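PDB 1UB7: 3-oxoacyl-[acyl-carrier protein] synthase from Thermus thermophilus, which probably catalyses the first condensation of fatty acid synthesis, joining an acetyl group from acetyl-CoA to two carbons of malonyl-ACP. Local coordinates for residues 239-248 with 295-306; 264-274 with 284-294. All coordinates share one frame; numbering follows the deposited sequence.

Contact 1 (239-248 with 295-306); sequences DIRLFVPHQA and IREGDHVLLVSF
Val-244 and Val-301 meet on one face of a parallel strand pair, CG2 of Val-244 lying 3.6 Å from CG1 of Val-301. CD2 of Leu-303 closes on CB of the same Val-244. On the other face Leu-302 has its CG anti to the backbone N (chi1 174°), which carries its CD2 to within 3.8 Å of CD2 of the Phe-243 ring. CB of Leu-302 also rests against CG2 of Ile-240.

The axes of 242-245 and 300-306 approach to 4.8 Å. Val-244 N gives a hydrogen bond of 2.7 Å to Leu-302 O. Leu-302 N returns one to Leu-242 O at 3.1 Å.

At one end stands His-246, a predicted active-site residue. Its ND1 sits over a face of the Phe-306 ring and makes a weak bond of 3.3 Å to Phe-306 O. Its NE2 bonds to Asn-276, also predicted to be catalytic. At the other end Arg-241 N bonds to His-300 O. The Arg-241 side chain lies across Asp-299, with CG 3.4 Å from the carboxylate carbon CG. The NE to OD1 salt bridge is long and out of the guanidinium plane.

Within this chain, 242-245 lies at the edge of a mixed sheet of the thiolase-like fold, beside 300-307. Helix 211-233 packs on the Phe-243 and Leu-302 face. Helices 281-292 and 112-125 cover the Val-244 and Leu-303 face.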
# COMPACT_ATOMS: atom_id res chain seq x y z
N ASP A 239 -12.73 25.86 -16.72
CA ASP A 239 -11.38 25.63 -17.21
C ASP A 239 -11.13 24.14 -17.47
O ASP A 239 -10.15 23.77 -18.12
CB ASP A 239 -10.35 26.13 -16.19
CG ASP A 239 -10.22 27.64 -16.20
OD1 ASP A 239 -9.86 28.20 -17.25
OD2 ASP A 239 -10.46 28.26 -15.14
N ILE A 240 -12.04 23.30 -16.98
CA ILE A 240 -11.90 21.85 -17.13
C ILE A 240 -12.44 21.30 -18.45
O ILE A 240 -13.65 21.36 -18.70
CB ILE A 240 -12.58 21.10 -15.96
CG1 ILE A 240 -12.09 21.64 -14.61
CG2 ILE A 240 -12.25 19.62 -16.03
CD1 ILE A 240 -10.56 21.61 -14.44
N ARG A 241 -11.54 20.75 -19.27
CA ARG A 241 -11.87 20.15 -20.56
C ARG A 241 -12.68 18.85 -20.41
O ARG A 241 -13.62 18.60 -21.17
CB ARG A 241 -10.58 19.87 -21.35
CG ARG A 241 -10.73 19.02 -22.62
CD ARG A 241 -11.67 19.65 -23.64
NE ARG A 241 -11.29 21.02 -23.97
CZ ARG A 241 -11.89 21.76 -24.90
NH1 ARG A 241 -12.90 21.26 -25.60
NH2 ARG A 241 -11.48 23.01 -25.12
N LEU A 242 -12.32 18.01 -19.45
CA LEU A 242 -13.05 16.77 -19.25
C LEU A 242 -12.94 16.28 -17.80
O LEU A 242 -11.86 16.31 -17.20
CB LEU A 242 -12.52 15.69 -20.20
CG LEU A 242 -13.15 14.29 -20.15
CD1 LEU A 242 -14.55 14.32 -20.75
CD2 LEU A 242 -12.28 13.32 -20.94
N PHE A 243 -14.07 15.86 -17.25
CA PHE A 243 -14.14 15.35 -15.89
C PHE A 243 -14.15 13.85 -16.03
O PHE A 243 -14.93 13.31 -16.80
CB PHE A 243 -15.43 15.79 -15.19
CG PHE A 243 -15.47 17.25 -14.83
CD1 PHE A 243 -15.43 18.23 -15.81
CD2 PHE A 243 -15.52 17.64 -13.49
CE1 PHE A 243 -15.45 19.59 -15.47
CE2 PHE A 243 -15.54 18.99 -13.14
CZ PHE A 243 -15.50 19.97 -14.13
N VAL A 244 -13.26 13.19 -15.29
CA VAL A 244 -13.16 11.74 -15.34
C VAL A 244 -13.37 11.22 -13.94
O VAL A 244 -12.50 11.31 -13.07
CB VAL A 244 -11.79 11.30 -15.86
CG1 VAL A 244 -11.83 9.84 -16.26
CG2 VAL A 244 -11.38 12.18 -17.04
N PRO A 245 -14.58 10.70 -13.69
CA PRO A 245 -14.93 10.16 -12.38
C PRO A 245 -14.78 8.66 -12.30
O PRO A 245 -14.66 7.98 -13.31
CB PRO A 245 -16.39 10.55 -12.25
CG PRO A 245 -16.88 10.28 -13.66
CD PRO A 245 -15.79 10.94 -14.50
N HIS A 246 -14.79 8.15 -11.07
CA HIS A 246 -14.72 6.72 -10.85
C HIS A 246 -15.96 6.19 -11.58
O HIS A 246 -17.03 6.79 -11.50
CB HIS A 246 -14.84 6.43 -9.35
CG HIS A 246 -14.93 4.98 -9.02
ND1 HIS A 246 -15.49 4.51 -7.85
CD2 HIS A 246 -14.51 3.88 -9.70
CE1 HIS A 246 -15.41 3.19 -7.82
NE2 HIS A 246 -14.83 2.78 -8.93
N GLN A 247 -15.83 5.09 -12.30
CA GLN A 247 -16.96 4.52 -13.03
C GLN A 247 -17.64 3.46 -12.19
O GLN A 247 -17.48 2.27 -12.44
CB GLN A 247 -16.51 3.90 -14.35
CG GLN A 247 -15.79 4.87 -15.27
CD GLN A 247 -16.70 5.95 -15.80
OE1 GLN A 247 -17.63 5.68 -16.55
NE2 GLN A 247 -16.42 7.19 -15.41
N ALA A 248 -18.40 3.88 -11.18
CA ALA A 248 -19.09 2.94 -10.31
C ALA A 248 -20.58 2.82 -10.65
O ALA A 248 -21.13 1.71 -10.70
CB ALA A 248 -18.92 3.36 -8.86
N ILE A 295 -9.13 14.35 -24.84
CA ILE A 295 -8.09 14.79 -23.94
C ILE A 295 -6.92 15.02 -24.86
O ILE A 295 -6.63 14.18 -25.71
CB ILE A 295 -7.71 13.71 -22.88
CG1 ILE A 295 -8.72 13.73 -21.73
CG2 ILE A 295 -6.31 13.95 -22.35
CD1 ILE A 295 -8.42 12.70 -20.64
N ARG A 296 -6.27 16.17 -24.72
CA ARG A 296 -5.12 16.50 -25.56
C ARG A 296 -4.12 17.31 -24.77
O ARG A 296 -4.47 17.96 -23.77
CB ARG A 296 -5.55 17.32 -26.78
CG ARG A 296 -6.69 16.72 -27.57
CD ARG A 296 -7.04 17.62 -28.74
NE ARG A 296 -8.28 17.21 -29.40
CZ ARG A 296 -8.77 17.79 -30.49
NH1 ARG A 296 -8.12 18.80 -31.05
NH2 ARG A 296 -9.89 17.33 -31.04
N GLU A 297 -2.88 17.29 -25.22
CA GLU A 297 -1.84 18.04 -24.55
C GLU A 297 -2.35 19.44 -24.32
O GLU A 297 -2.87 20.08 -25.24
CB GLU A 297 -0.58 18.07 -25.40
CG GLU A 297 0.51 18.92 -24.81
CD GLU A 297 1.88 18.46 -25.24
OE1 GLU A 297 2.26 17.32 -24.90
OE2 GLU A 297 2.58 19.24 -25.91
N GLY A 298 -2.25 19.90 -23.08
CA GLY A 298 -2.71 21.24 -22.76
C GLY A 298 -4.04 21.34 -22.04
O GLY A 298 -4.32 22.38 -21.43
N ASP A 299 -4.87 20.30 -22.11
CA ASP A 299 -6.18 20.31 -21.46
C ASP A 299 -6.09 20.15 -19.94
O ASP A 299 -5.13 19.57 -19.41
CB ASP A 299 -7.08 19.18 -21.97
CG ASP A 299 -7.43 19.30 -23.44
OD1 ASP A 299 -7.53 20.44 -23.96
OD2 ASP A 299 -7.63 18.23 -24.07
N HIS A 300 -7.10 20.65 -19.24
CA HIS A 300 -7.15 20.51 -17.80
C HIS A 300 -8.14 19.39 -17.53
O HIS A 300 -9.31 19.50 -17.85
CB HIS A 300 -7.63 21.80 -17.14
CG HIS A 300 -6.75 22.97 -17.42
ND1 HIS A 300 -5.38 22.91 -17.27
CD2 HIS A 300 -7.03 24.22 -17.86
CE1 HIS A 300 -4.85 24.08 -17.61
NE2 HIS A 300 -5.83 24.89 -17.97
N VAL A 301 -7.64 18.30 -16.97
CA VAL A 301 -8.49 17.16 -16.68
C VAL A 301 -8.67 16.97 -15.18
O VAL A 301 -7.73 17.15 -14.38
CB VAL A 301 -7.89 15.86 -17.26
CG1 VAL A 301 -8.92 14.74 -17.19
CG2 VAL A 301 -7.43 16.12 -18.69
N LEU A 302 -9.89 16.63 -14.79
CA LEU A 302 -10.16 16.41 -13.39
C LEU A 302 -10.48 14.96 -13.17
O LEU A 302 -11.29 14.38 -13.90
CB LEU A 302 -11.34 17.24 -12.90
CG LEU A 302 -11.65 16.83 -11.46
CD1 LEU A 302 -11.85 18.07 -10.63
CD2 LEU A 302 -12.86 15.87 -11.41
N LEU A 303 -9.85 14.39 -12.15
CA LEU A 303 -10.04 12.99 -11.78
C LEU A 303 -10.65 13.03 -10.38
O LEU A 303 -10.24 13.85 -9.55
CB LEU A 303 -8.70 12.25 -11.74
CG LEU A 303 -7.76 12.38 -12.94
CD1 LEU A 303 -6.46 11.64 -12.65
CD2 LEU A 303 -8.42 11.80 -14.19
N VAL A 304 -11.60 12.13 -10.12
CA VAL A 304 -12.23 12.09 -8.82
C VAL A 304 -12.74 10.68 -8.56
O VAL A 304 -13.22 10.02 -9.48
CB VAL A 304 -13.40 13.13 -8.75
CG1 VAL A 304 -14.46 12.81 -9.79
CG2 VAL A 304 -14.01 13.15 -7.35
N SER A 305 -12.62 10.22 -7.32
CA SER A 305 -13.08 8.87 -6.96
C SER A 305 -13.47 8.76 -5.49
O SER A 305 -13.04 9.55 -4.65
CB SER A 305 -12.00 7.83 -7.30
OG SER A 305 -12.41 6.52 -6.94
N PHE A 306 -14.30 7.77 -5.19
CA PHE A 306 -14.80 7.50 -3.85
C PHE A 306 -14.78 5.99 -3.71
O PHE A 306 -14.74 5.29 -4.72
CB PHE A 306 -16.26 7.97 -3.74
CG PHE A 306 -17.19 7.26 -4.70
CD1 PHE A 306 -17.38 7.76 -6.00
CD2 PHE A 306 -17.82 6.07 -4.34
CE1 PHE A 306 -18.19 7.06 -6.93
CE2 PHE A 306 -18.63 5.36 -5.26
CZ PHE A 306 -18.81 5.87 -6.56

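Contact 2 (264-274 with 284-294)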
# COMPACT_ATOMS: atom_id res chain seq x y z
N TRP A 264 -22.86 16.18 -20.72
CA TRP A 264 -22.24 14.86 -20.82
C TRP A 264 -20.97 14.80 -21.67
O TRP A 264 -20.19 13.85 -21.56
CB TRP A 264 -23.25 13.85 -21.36
CG TRP A 264 -24.18 13.35 -20.31
CD1 TRP A 264 -25.49 13.67 -20.15
CD2 TRP A 264 -23.86 12.43 -19.25
NE1 TRP A 264 -26.02 13.00 -19.07
CE2 TRP A 264 -25.04 12.23 -18.50
CE3 TRP A 264 -22.69 11.75 -18.87
CZ2 TRP A 264 -25.08 11.39 -17.39
CZ3 TRP A 264 -22.74 10.91 -17.76
CH2 TRP A 264 -23.93 10.74 -17.04
N GLU A 265 -20.77 15.81 -22.50
CA GLU A 265 -19.60 15.90 -23.38
C GLU A 265 -18.30 16.17 -22.61
O GLU A 265 -17.21 15.87 -23.10
CB GLU A 265 -19.83 17.01 -24.39
CG GLU A 265 -20.21 18.31 -23.71
CD GLU A 265 -20.43 19.45 -24.68
OE1 GLU A 265 -19.49 19.81 -25.41
OE2 GLU A 265 -21.56 19.98 -24.69
N ARG A 266 -18.43 16.74 -21.42
CA ARG A 266 -17.28 17.06 -20.59
C ARG A 266 -17.15 16.07 -19.43
O ARG A 266 -16.54 16.37 -18.41
CB ARG A 266 -17.40 18.49 -20.05
CG ARG A 266 -17.12 19.55 -21.10
CD ARG A 266 -17.61 20.92 -20.64
NE ARG A 266 -16.99 21.35 -19.39
CZ ARG A 266 -17.26 22.49 -18.77
NH1 ARG A 266 -18.15 23.32 -19.30
NH2 ARG A 266 -16.64 22.81 -17.64
N VAL A 267 -17.73 14.89 -19.61
CA VAL A 267 -17.69 13.83 -18.61
C VAL A 267 -17.41 12.50 -19.30
O VAL A 267 -18.07 12.16 -20.28
CB VAL A 267 -19.02 13.71 -17.88
CG1 VAL A 267 -19.04 12.42 -17.06
CG2 VAL A 267 -19.23 14.92 -16.99
N ALA A 268 -16.44 11.76 -18.76
CA ALA A 268 -16.05 10.47 -19.32
C ALA A 268 -16.87 9.32 -18.77
O ALA A 268 -17.07 9.20 -17.57
CB ALA A 268 -14.57 10.22 -19.04
N VAL A 269 -17.35 8.45 -19.66
CA VAL A 269 -18.15 7.31 -19.23
C VAL A 269 -17.77 6.04 -19.97
O VAL A 269 -17.42 6.07 -21.14
CB VAL A 269 -19.68 7.53 -19.47
CG1 VAL A 269 -20.48 6.43 -18.78
CG2 VAL A 269 -20.11 8.91 -18.97
N ASN A 270 -17.84 4.92 -19.27
CA ASN A 270 -17.56 3.62 -19.86
C ASN A 270 -18.05 2.54 -18.91
O ASN A 270 -17.94 1.36 -19.20
CB ASN A 270 -16.06 3.47 -20.21
CG ASN A 270 -15.14 3.32 -18.99
OD1 ASN A 270 -13.99 3.78 -19.03
ND2 ASN A 270 -15.61 2.66 -17.94
N VAL A 271 -18.62 2.97 -17.78
CA VAL A 271 -19.15 2.03 -16.79
C VAL A 271 -20.18 1.12 -17.44
O VAL A 271 -20.48 0.04 -16.94
CB VAL A 271 -19.81 2.77 -15.58
CG1 VAL A 271 -20.99 3.62 -16.03
CG2 VAL A 271 -20.30 1.75 -14.57
N ASP A 272 -20.72 1.59 -18.57
CA ASP A 272 -21.72 0.85 -19.33
C ASP A 272 -21.12 -0.38 -20.02
O ASP A 272 -21.79 -1.40 -20.19
CB ASP A 272 -22.35 1.78 -20.38
CG ASP A 272 -21.31 2.46 -21.27
OD1 ASP A 272 -20.37 3.08 -20.74
OD2 ASP A 272 -21.45 2.38 -22.51
N ARG A 273 -19.84 -0.28 -20.39
CA ARG A 273 -19.15 -1.36 -21.08
C ARG A 273 -18.20 -2.20 -20.23
O ARG A 273 -17.88 -3.34 -20.58
CB ARG A 273 -18.40 -0.81 -22.30
CG ARG A 273 -19.31 -0.46 -23.46
CD ARG A 273 -18.58 0.14 -24.65
NE ARG A 273 -18.15 1.51 -24.41
CZ ARG A 273 -16.94 1.85 -23.98
NH1 ARG A 273 -16.03 0.92 -23.74
NH2 ARG A 273 -16.64 3.13 -23.77
N TYR A 274 -17.75 -1.66 -19.10
CA TYR A 274 -16.82 -2.41 -18.26
C TYR A 274 -17.23 -2.61 -16.81
O TYR A 274 -16.57 -3.34 -16.06
CB TYR A 274 -15.44 -1.74 -18.27
CG TYR A 274 -14.83 -1.45 -19.61
CD1 TYR A 274 -14.75 -2.43 -20.60
CD2 TYR A 274 -14.25 -0.21 -19.86
CE1 TYR A 274 -14.08 -2.17 -21.81
CE2 TYR A 274 -13.58 0.05 -21.05
CZ TYR A 274 -13.50 -0.93 -22.02
OH TYR A 274 -12.81 -0.63 -23.18
N LEU A 284 -8.69 3.42 -17.37
CA LEU A 284 -9.40 2.85 -18.51
C LEU A 284 -10.13 3.95 -19.27
O LEU A 284 -10.14 3.96 -20.50
CB LEU A 284 -10.43 1.80 -18.06
CG LEU A 284 -9.89 0.40 -17.78
CD1 LEU A 284 -10.92 -0.42 -17.08
CD2 LEU A 284 -9.47 -0.25 -19.12
N ALA A 285 -10.73 4.87 -18.52
CA ALA A 285 -11.46 6.00 -19.11
C ALA A 285 -10.52 7.01 -19.77
O ALA A 285 -10.80 7.47 -20.88
CB ALA A 285 -12.31 6.70 -18.03
N LEU A 286 -9.43 7.37 -19.10
CA LEU A 286 -8.49 8.33 -19.68
C LEU A 286 -7.98 7.85 -21.03
O LEU A 286 -7.82 8.65 -21.96
CB LEU A 286 -7.30 8.56 -18.75
CG LEU A 286 -7.60 9.31 -17.46
CD1 LEU A 286 -6.42 9.17 -16.52
CD2 LEU A 286 -7.90 10.76 -17.78
N LYS A 287 -7.71 6.55 -21.12
CA LYS A 287 -7.20 5.95 -22.35
C LYS A 287 -8.15 6.19 -23.51
O LYS A 287 -7.73 6.62 -24.58
CB LYS A 287 -6.98 4.44 -22.18
CG LYS A 287 -6.48 3.77 -23.46
CD LYS A 287 -6.56 2.26 -23.37
CE LYS A 287 -6.10 1.61 -24.67
NZ LYS A 287 -6.04 0.14 -24.53
N GLU A 288 -9.44 5.92 -23.30
CA GLU A 288 -10.43 6.14 -24.36
C GLU A 288 -10.52 7.63 -24.74
O GLU A 288 -10.58 7.97 -25.93
CB GLU A 288 -11.81 5.63 -23.92
CG GLU A 288 -11.77 4.21 -23.39
CD GLU A 288 -13.12 3.51 -23.46
OE1 GLU A 288 -14.15 4.17 -23.19
OE2 GLU A 288 -13.14 2.31 -23.78
N ALA A 289 -10.50 8.50 -23.74
CA ALA A 289 -10.57 9.93 -23.98
C ALA A 289 -9.36 10.42 -24.76
O ALA A 289 -9.47 11.28 -25.65
CB ALA A 289 -10.67 10.68 -22.66
N VAL A 290 -8.18 9.90 -24.43
CA VAL A 290 -6.99 10.31 -25.14
C VAL A 290 -7.13 9.90 -26.60
O VAL A 290 -6.93 10.72 -27.50
CB VAL A 290 -5.72 9.66 -24.54
CG1 VAL A 290 -4.56 9.78 -25.50
CG2 VAL A 290 -5.39 10.35 -23.23
N ASP A 291 -7.50 8.64 -26.81
CA ASP A 291 -7.65 8.10 -28.16
C ASP A 291 -8.76 8.73 -28.99
O ASP A 291 -8.69 8.71 -30.22
CB ASP A 291 -7.85 6.58 -28.10
CG ASP A 291 -6.58 5.84 -27.68
OD1 ASP A 291 -5.50 6.47 -27.67
OD2 ASP A 291 -6.66 4.64 -27.35
N ALA A 292 -9.78 9.29 -28.34
CA ALA A 292 -10.88 9.93 -29.05
C ALA A 292 -10.51 11.38 -29.31
O ALA A 292 -11.15 12.07 -30.10
CB ALA A 292 -12.16 9.85 -28.24
N GLY A 293 -9.46 11.82 -28.63
CA GLY A 293 -9.00 13.19 -28.78
C GLY A 293 -9.72 14.16 -27.87
O GLY A 293 -9.59 15.38 -28.02
N ARG A 294 -10.50 13.63 -26.92
CA ARG A 294 -11.24 14.46 -25.98
C ARG A 294 -10.27 15.00 -24.94
O ARG A 294 -10.57 15.96 -24.24
CB ARG A 294 -12.31 13.64 -25.28
CG ARG A 294 -13.12 12.79 -26.23
CD ARG A 294 -14.12 12.01 -25.42
NE ARG A 294 -14.97 12.93 -24.68
CZ ARG A 294 -15.83 12.56 -23.74
NH1 ARG A 294 -15.94 11.29 -23.41
NH2 ARG A 294 -16.58 13.47 -23.14
O HOH W 1 -15.03 15.70 -24.54
O HOH W 2 -17.57 9.61 -22.46
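Arg-273 grips Glu-288 end-on in a two-nitrogen salt bridge. NH2 reaches OE1 at 2.8 Å and NH1 reaches OE2 at 3.2 Å. Both oxygens use their syn lone pairs, and the two flat groups are nearly coplanar, 26° apart. This salt bridge ties the short helix 271-274 to helix 281-292 in the C-terminal part of the thiolase-like fold. Tyr-274 OH donates a second bond to OE2, of 3.0 Å, nearly along the C-O axis. The Glu-288 chain is extended beyond CG, which carries the carboxylate out to both partners. An alanine at Glu-288 would leave the Arg-273 guanidinium without this carboxylate and would probably let it and the Tyr-274 hydroxyl turn more freely.

Arg-294 follows the Schellman motif at Gly-293, where helix 281-292 ends. Its NH2 bonds to Glu-265 O, though the modelled 2.5 Å is too short to be trusted, and more weakly to Val-267 O. Its chain bends at chi3 (59°), which turns the guanidinium edge to these carbonyls. One water joins Arg-294 NE to Glu-265 O. Another accepts from Arg-294 NH1 and from Val-269 N.

The packing between these polar ends is modest. Ala-268 CB meets Ala-285 CB at 4.3 Å, and Tyr-274 CD2 lies near Leu-284 CD1. Asn-270 turns toward the helix. Its CB is 3.6 Å from Glu-288 OE1, and its OD1 rests 3.4 Å from Ala-285 CA.

Contact 1 is buried and mostly apolar, a parallel strand pair held by backbone bonds. Contact 2 is only partly buried and relies on arginine side chains, a carboxylate and water. The two adjoin, their centres about 9 Å apart. Phe-243 N probably bonds to Arg-266 O, and Gln-247 OE1 to Asn-270 N, which joins 239-248 to 264-274. Helix 281-292 supplies contact 2 and also covers one face of contact 1 through Ala-285 and Ala-289. The chain then runs on from this helix into strand 300-307. Contact 1 holds the predicted catalytic His-246, whereas the side chain of Asn-270 in contact 2 lies about 8 Å from the side chain of His-246.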